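Local coordinates for chromosome-partitioning protein Spo0J (Thermus thermophilus HB27, PDB 1VZ0) that binds the centromere-like parS site, probably takes part in chromosome partitioning, and stimulates the ATPase activity of Soj, at residues Leu135-Val140 with Lys146-Val151; Leu158-Glu163 with Ala180-Glu185. All blocks are in the same frame, centred on the assembly; numbering follows the deposited sequence.

Interaction 1 of 2, residues Leu135-Val140 with Lys146-Val151; sequences LTQEEV and KARSTV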
loop_
_atom_site.group_PDB
_atom_site.type_symbol
_atom_site.label_atom_id
_atom_site.label_comp_id
_atom_site.label_asym_id
_atom_site.label_seq_id
_atom_site.Cartn_x
_atom_site.Cartn_y
_atom_site.Cartn_z
ATOM N N LEU C 135 8.406 -16.887 15.989
ATOM C CA LEU C 135 7.435 -17.752 15.334
ATOM C C LEU C 135 8.038 -18.605 14.235
ATOM O O LEU C 135 9.134 -18.335 13.738
ATOM C CB LEU C 135 6.280 -16.950 14.740
ATOM C CG LEU C 135 5.208 -16.445 15.700
ATOM C CD1 LEU C 135 5.774 -15.332 16.563
ATOM C CD2 LEU C 135 4.013 -15.947 14.904
ATOM N N THR C 136 7.291 -19.639 13.865
ATOM C CA THR C 136 7.690 -20.563 12.822
ATOM C C THR C 136 6.840 -20.233 11.611
ATOM O O THR C 136 5.784 -19.603 11.737
ATOM C CB THR C 136 7.393 -22.019 13.214
ATOM O OG1 THR C 136 7.707 -22.216 14.594
ATOM C CG2 THR C 136 8.230 -22.977 12.368
ATOM N N GLN C 137 7.297 -20.662 10.441
ATOM C CA GLN C 137 6.562 -20.418 9.212
ATOM C C GLN C 137 5.156 -20.990 9.359
ATOM O O GLN C 137 4.189 -20.433 8.843
ATOM C CB GLN C 137 7.285 -21.069 8.027
ATOM C CG GLN C 137 8.721 -20.587 7.850
ATOM C CD GLN C 137 9.313 -20.989 6.515
ATOM O OE1 GLN C 137 10.490 -20.743 6.243
ATOM N NE2 GLN C 137 8.497 -21.607 5.670
ATOM N N GLU C 138 5.057 -22.097 10.089
ATOM C CA GLU C 138 3.786 -22.766 10.326
ATOM C C GLU C 138 2.813 -21.853 11.065
ATOM O O GLU C 138 1.694 -21.622 10.604
ATOM C CB GLU C 138 4.005 -24.053 11.134
ATOM C CG GLU C 138 4.849 -25.129 10.435
ATOM C CD GLU C 138 6.345 -24.821 10.426
ATOM O OE1 GLU C 138 6.759 -23.828 9.793
ATOM O OE2 GLU C 138 7.113 -25.578 11.057
ATOM N N GLU C 139 3.243 -21.337 12.213
ATOM C CA GLU C 139 2.413 -20.449 13.025
ATOM C C GLU C 139 2.129 -19.166 12.255
ATOM O O GLU C 139 1.024 -18.621 12.313
ATOM C CB GLU C 139 3.131 -20.108 14.329
ATOM C CG GLU C 139 3.897 -21.273 14.920
ATOM C CD GLU C 139 4.653 -20.893 16.172
ATOM O OE1 GLU C 139 5.384 -19.879 16.142
ATOM O OE2 GLU C 139 4.524 -21.614 17.185
ATOM N N VAL C 140 3.149 -18.684 11.550
ATOM C CA VAL C 140 3.035 -17.480 10.737
ATOM C C VAL C 140 1.957 -17.733 9.689
ATOM O O VAL C 140 1.014 -16.952 9.545
ATOM C CB VAL C 140 4.370 -17.174 10.018
ATOM C CG1 VAL C 140 4.177 -16.063 8.996
ATOM C CG2 VAL C 140 5.428 -16.788 11.034
ATOM N N LYS C 146 -2.301 -19.003 5.223
ATOM C CA LYS C 146 -1.645 -19.341 3.965
ATOM C C LYS C 146 -0.754 -20.562 4.147
ATOM O O LYS C 146 -0.428 -20.934 5.274
ATOM C CB LYS C 146 -0.826 -18.146 3.465
ATOM C CG LYS C 146 -1.681 -16.917 3.206
ATOM C CD LYS C 146 -0.886 -15.753 2.667
ATOM C CE LYS C 146 -1.786 -14.546 2.462
ATOM N NZ LYS C 146 -1.063 -13.396 1.846
ATOM N N ALA C 147 -0.370 -21.189 3.040
ATOM C CA ALA C 147 0.477 -22.374 3.098
ATOM C C ALA C 147 1.896 -22.021 3.526
ATOM O O ALA C 147 2.374 -20.916 3.268
ATOM C CB ALA C 147 0.498 -23.058 1.746
ATOM N N ARG C 148 2.566 -22.964 4.183
ATOM C CA ARG C 148 3.929 -22.737 4.630
ATOM C C ARG C 148 4.817 -22.395 3.433
ATOM O O ARG C 148 5.727 -21.572 3.537
ATOM C CB ARG C 148 4.483 -23.979 5.337
ATOM C CG ARG C 148 5.871 -23.752 5.911
ATOM C CD ARG C 148 6.565 -25.036 6.312
ATOM N NE ARG C 148 7.948 -24.768 6.695
ATOM C CZ ARG C 148 8.834 -25.697 7.040
ATOM N NH1 ARG C 148 10.069 -25.341 7.370
ATOM N NH2 ARG C 148 8.489 -26.979 7.058
ATOM N N SER C 149 4.542 -23.030 2.297
ATOM C CA SER C 149 5.317 -22.794 1.086
ATOM C C SER C 149 5.145 -21.356 0.605
ATOM O O SER C 149 6.075 -20.766 0.057
ATOM C CB SER C 149 4.893 -23.765 -0.019
ATOM O OG SER C 149 3.552 -23.531 -0.408
ATOM N N THR C 150 3.959 -20.793 0.801
ATOM C CA THR C 150 3.713 -19.417 0.391
ATOM C C THR C 150 4.596 -18.468 1.199
ATOM O O THR C 150 5.129 -17.495 0.666
ATOM C CB THR C 150 2.241 -19.018 0.597
ATOM O OG1 THR C 150 1.410 -19.778 -0.286
ATOM C CG2 THR C 150 2.040 -17.539 0.306
ATOM N N VAL C 151 4.747 -18.761 2.485
ATOM C CA VAL C 151 5.572 -17.945 3.368
ATOM C C VAL C 151 7.050 -18.072 3.020
ATOM O O VAL C 151 7.768 -17.072 2.960
ATOM C CB VAL C 151 5.375 -18.355 4.841
ATOM C CG1 VAL C 151 6.343 -17.593 5.739
ATOM C CG2 VAL C 151 3.949 -18.084 5.252
#
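Arg148 sends CG directly away from the backbone N (chi1 -176°) and keeps its chain extended as far as NE, which brings it toward Gln137 and Glu138. Glu138 starts out pointing away from 146-151, but a bend at chi2 (76°) swings its carboxylate round to lie alongside the arginine, both side chains heading the same way. OE1 of Glu138 sits over one face of the guanidinium, 3.4 Å from Arg148 NE. The oxygen is well out of the guanidinium plane and no N-H points at it, so this salt bridge rests on charge alone and is probably less directional than an in-plane pair.

Gln137 meets the same arginine crosswise. Its CB packs 3.7 Å from Arg148 CG, and its terminal amide stands steeply to the guanidinium, near that group's edge. Deeper in, the contact turns apolar: CG1 of Val140 and CG1 of Val151 are 4.2 Å apart, and Gln137 CB approaches the same Val151 methyl at 4.3 Å.

The two segments begin the two helices of the helix-turn-helix that probably binds DNA, 137-144 and 148-156, and their CA atoms come nearest at Glu138 and Arg148. Gln137 also touches Ala152 and Leu155 further along 148-156, while helix 120-132 backs the valines, Tyr127 reaching both and Leu130 packing on Val140.

Interaction 2 of 2, residues Leu158-Glu163 with Ala180-Glu185; sequences LQLPPE and ALLMLE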
loop_
_atom_site.group_PDB
_atom_site.type_symbol
_atom_site.label_atom_id
_atom_site.label_comp_id
_atom_site.label_asym_id
_atom_site.label_seq_id
_atom_site.Cartn_x
_atom_site.Cartn_y
_atom_site.Cartn_z
ATOM N N LEU C 158 13.492 -11.454 -0.128
ATOM C CA LEU C 158 14.386 -10.603 0.643
ATOM C C LEU C 158 15.875 -10.744 0.353
ATOM O O LEU C 158 16.676 -9.984 0.888
ATOM C CB LEU C 158 14.129 -10.785 2.139
ATOM C CG LEU C 158 12.707 -10.385 2.550
ATOM C CD1 LEU C 158 12.550 -10.537 4.044
ATOM C CD2 LEU C 158 12.424 -8.950 2.128
ATOM N N GLN C 159 16.270 -11.700 -0.478
ATOM C CA GLN C 159 17.682 -11.793 -0.784
ATOM C C GLN C 159 17.988 -11.088 -2.092
ATOM O O GLN C 159 19.116 -11.120 -2.581
ATOM C CB GLN C 159 18.147 -13.248 -0.810
ATOM C CG GLN C 159 17.295 -14.201 -1.582
ATOM C CD GLN C 159 17.597 -15.647 -1.222
ATOM O OE1 GLN C 159 17.429 -16.054 -0.071
ATOM N NE2 GLN C 159 18.048 -16.428 -2.202
ATOM N N LEU C 160 16.977 -10.426 -2.651
ATOM C CA LEU C 160 17.160 -9.691 -3.900
ATOM C C LEU C 160 17.730 -8.307 -3.589
ATOM O O LEU C 160 17.541 -7.773 -2.501
ATOM C CB LEU C 160 15.822 -9.547 -4.654
ATOM C CG LEU C 160 15.234 -10.766 -5.391
ATOM C CD1 LEU C 160 13.864 -10.413 -5.974
ATOM C CD2 LEU C 160 16.169 -11.194 -6.521
ATOM N N PRO C 161 18.467 -7.722 -4.529
ATOM C CA PRO C 161 19.016 -6.389 -4.256
ATOM C C PRO C 161 17.881 -5.362 -4.133
ATOM O O PRO C 161 16.827 -5.511 -4.755
ATOM C CB PRO C 161 19.921 -6.133 -5.457
ATOM C CG PRO C 161 19.316 -6.992 -6.545
ATOM C CD PRO C 161 18.931 -8.246 -5.823
ATOM N N PRO C 162 18.072 -4.323 -3.305
ATOM C CA PRO C 162 17.068 -3.270 -3.096
ATOM C C PRO C 162 16.390 -2.755 -4.378
ATOM O O PRO C 162 15.165 -2.653 -4.430
ATOM C CB PRO C 162 17.856 -2.179 -2.369
ATOM C CG PRO C 162 18.842 -2.980 -1.551
ATOM C CD PRO C 162 19.299 -4.050 -2.531
ATOM N N GLU C 163 17.166 -2.438 -5.408
ATOM C CA GLU C 163 16.565 -1.948 -6.652
ATOM C C GLU C 163 15.624 -2.968 -7.316
ATOM O O GLU C 163 14.651 -2.589 -7.971
ATOM C CB GLU C 163 17.642 -1.477 -7.649
ATOM C CG GLU C 163 18.897 -2.296 -7.675
ATOM C CD GLU C 163 19.879 -1.894 -6.594
ATOM O OE1 GLU C 163 20.496 -0.820 -6.727
ATOM O OE2 GLU C 163 20.031 -2.646 -5.610
ATOM N N ALA C 180 12.850 -15.340 -11.103
ATOM C CA ALA C 180 13.841 -15.656 -12.126
ATOM C C ALA C 180 15.186 -15.033 -11.736
ATOM O O ALA C 180 16.231 -15.657 -11.890
ATOM C CB ALA C 180 13.389 -15.142 -13.513
ATOM N N LEU C 181 15.152 -13.804 -11.228
ATOM C CA LEU C 181 16.379 -13.123 -10.816
ATOM C C LEU C 181 17.052 -13.864 -9.662
ATOM O O LEU C 181 18.263 -13.820 -9.534
ATOM C CB LEU C 181 16.092 -11.662 -10.413
ATOM C CG LEU C 181 15.669 -10.713 -11.545
ATOM C CD1 LEU C 181 15.329 -9.345 -10.966
ATOM C CD2 LEU C 181 16.784 -10.581 -12.585
ATOM N N LEU C 182 16.262 -14.542 -8.831
ATOM C CA LEU C 182 16.805 -15.299 -7.705
ATOM C C LEU C 182 17.570 -16.514 -8.187
ATOM O O LEU C 182 18.355 -17.069 -7.431
ATOM C CB LEU C 182 15.696 -15.772 -6.748
ATOM C CG LEU C 182 15.123 -14.708 -5.798
ATOM C CD1 LEU C 182 13.973 -15.291 -4.992
ATOM C CD2 LEU C 182 16.233 -14.197 -4.865
ATOM N N MET C 183 17.334 -16.932 -9.430
ATOM C CA MET C 183 18.029 -18.088 -9.987
ATOM C C MET C 183 19.378 -17.663 -10.551
ATOM O O MET C 183 20.243 -18.494 -10.813
ATOM C CB MET C 183 17.174 -18.783 -11.072
ATOM C CG MET C 183 15.843 -19.349 -10.530
ATOM S SD MET C 183 14.970 -20.580 -11.548
ATOM C CE MET C 183 15.063 -19.731 -13.151
ATOM N N LEU C 184 19.572 -16.365 -10.734
ATOM C CA LEU C 184 20.851 -15.876 -11.241
ATOM C C LEU C 184 21.787 -15.737 -10.058
ATOM O O LEU C 184 21.327 -15.596 -8.933
ATOM C CB LEU C 184 20.688 -14.507 -11.911
ATOM C CG LEU C 184 19.857 -14.395 -13.189
ATOM C CD1 LEU C 184 19.821 -12.940 -13.646
ATOM C CD2 LEU C 184 20.450 -15.283 -14.267
ATOM N N GLU C 185 23.092 -15.798 -10.300
ATOM C CA GLU C 185 24.062 -15.639 -9.217
ATOM C C GLU C 185 23.920 -14.199 -8.718
ATOM O O GLU C 185 23.656 -13.289 -9.499
ATOM C CB GLU C 185 25.496 -15.889 -9.712
ATOM C CG GLU C 185 25.798 -17.344 -10.033
ATOM C CD GLU C 185 25.642 -18.249 -8.818
ATOM O OE1 GLU C 185 24.979 -19.296 -8.927
ATOM O OE2 GLU C 185 26.182 -17.910 -7.748
#
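Leu160 meets Leu181 and Leu182 within the helical ParB HTH domain, where the loop leading into helix 162-169 packs against the C-terminal end of helix 175-183. Leucine-to-leucine packing carries most of this buried contact. Leu160 and Leu182 cross at about a right angle, and the CD2 branch of each does the touching; Leu160 CG also rests 3.6 Å from Leu182 CD2. In both residues CG stands beside the backbone N, anti to the carbonyl carbon (chi1 -75° in Leu160, -77° in Leu182), which turns the branched ends toward each other. The same Leu160 CD2 also touches the CB of Leu181, 3.9 Å away, so one methyl spans two consecutive residues of the helix. Cutting Leu160 back to alanine is likely to open a gap beside Leu182 CD2 and to leave Leu181 CB without its apolar neighbour from the loop.

The second kind of packing uses the aliphatic part of a polar side chain. Gln159, itself exposed, lies across Leu182, its CG 3.5 Å from Leu182 CD2.

Around this pair of segments, Leu181 also packs on Leu193 and Ile196 of helix 189-199. At the start of helix 162-169, Glu163 OE1 hydrogen-bonds Ser53 OG of the second subunit. The tightest point is between the leucine methyls: Leu160 CD2 and Leu182 CD2 are 3.4 Å apart, closer than usual van der Waals contact.

How the interactions relate
Interactions 1 and 2 follow one another along the chain, the first closing before the second opens, and all four segments fall in the ParB HTH domain. Their centres are about 21 Å apart and their nearest atoms about 8 Å, so they do not touch. Helix 148-156, which begins in interaction 1, leads through the loop of interaction 2 into helix 162-169. Helix 120-132 backs interaction 1 and also reaches Leu158, through Ala124, Arg125 and Gln128. Interaction 1 thus joins the two helices of the probable DNA-binding motif, while interaction 2 ties the following loop to helix 175-183, and its segment 158-163 also carries Pro162 and Glu163, which meet the second subunit.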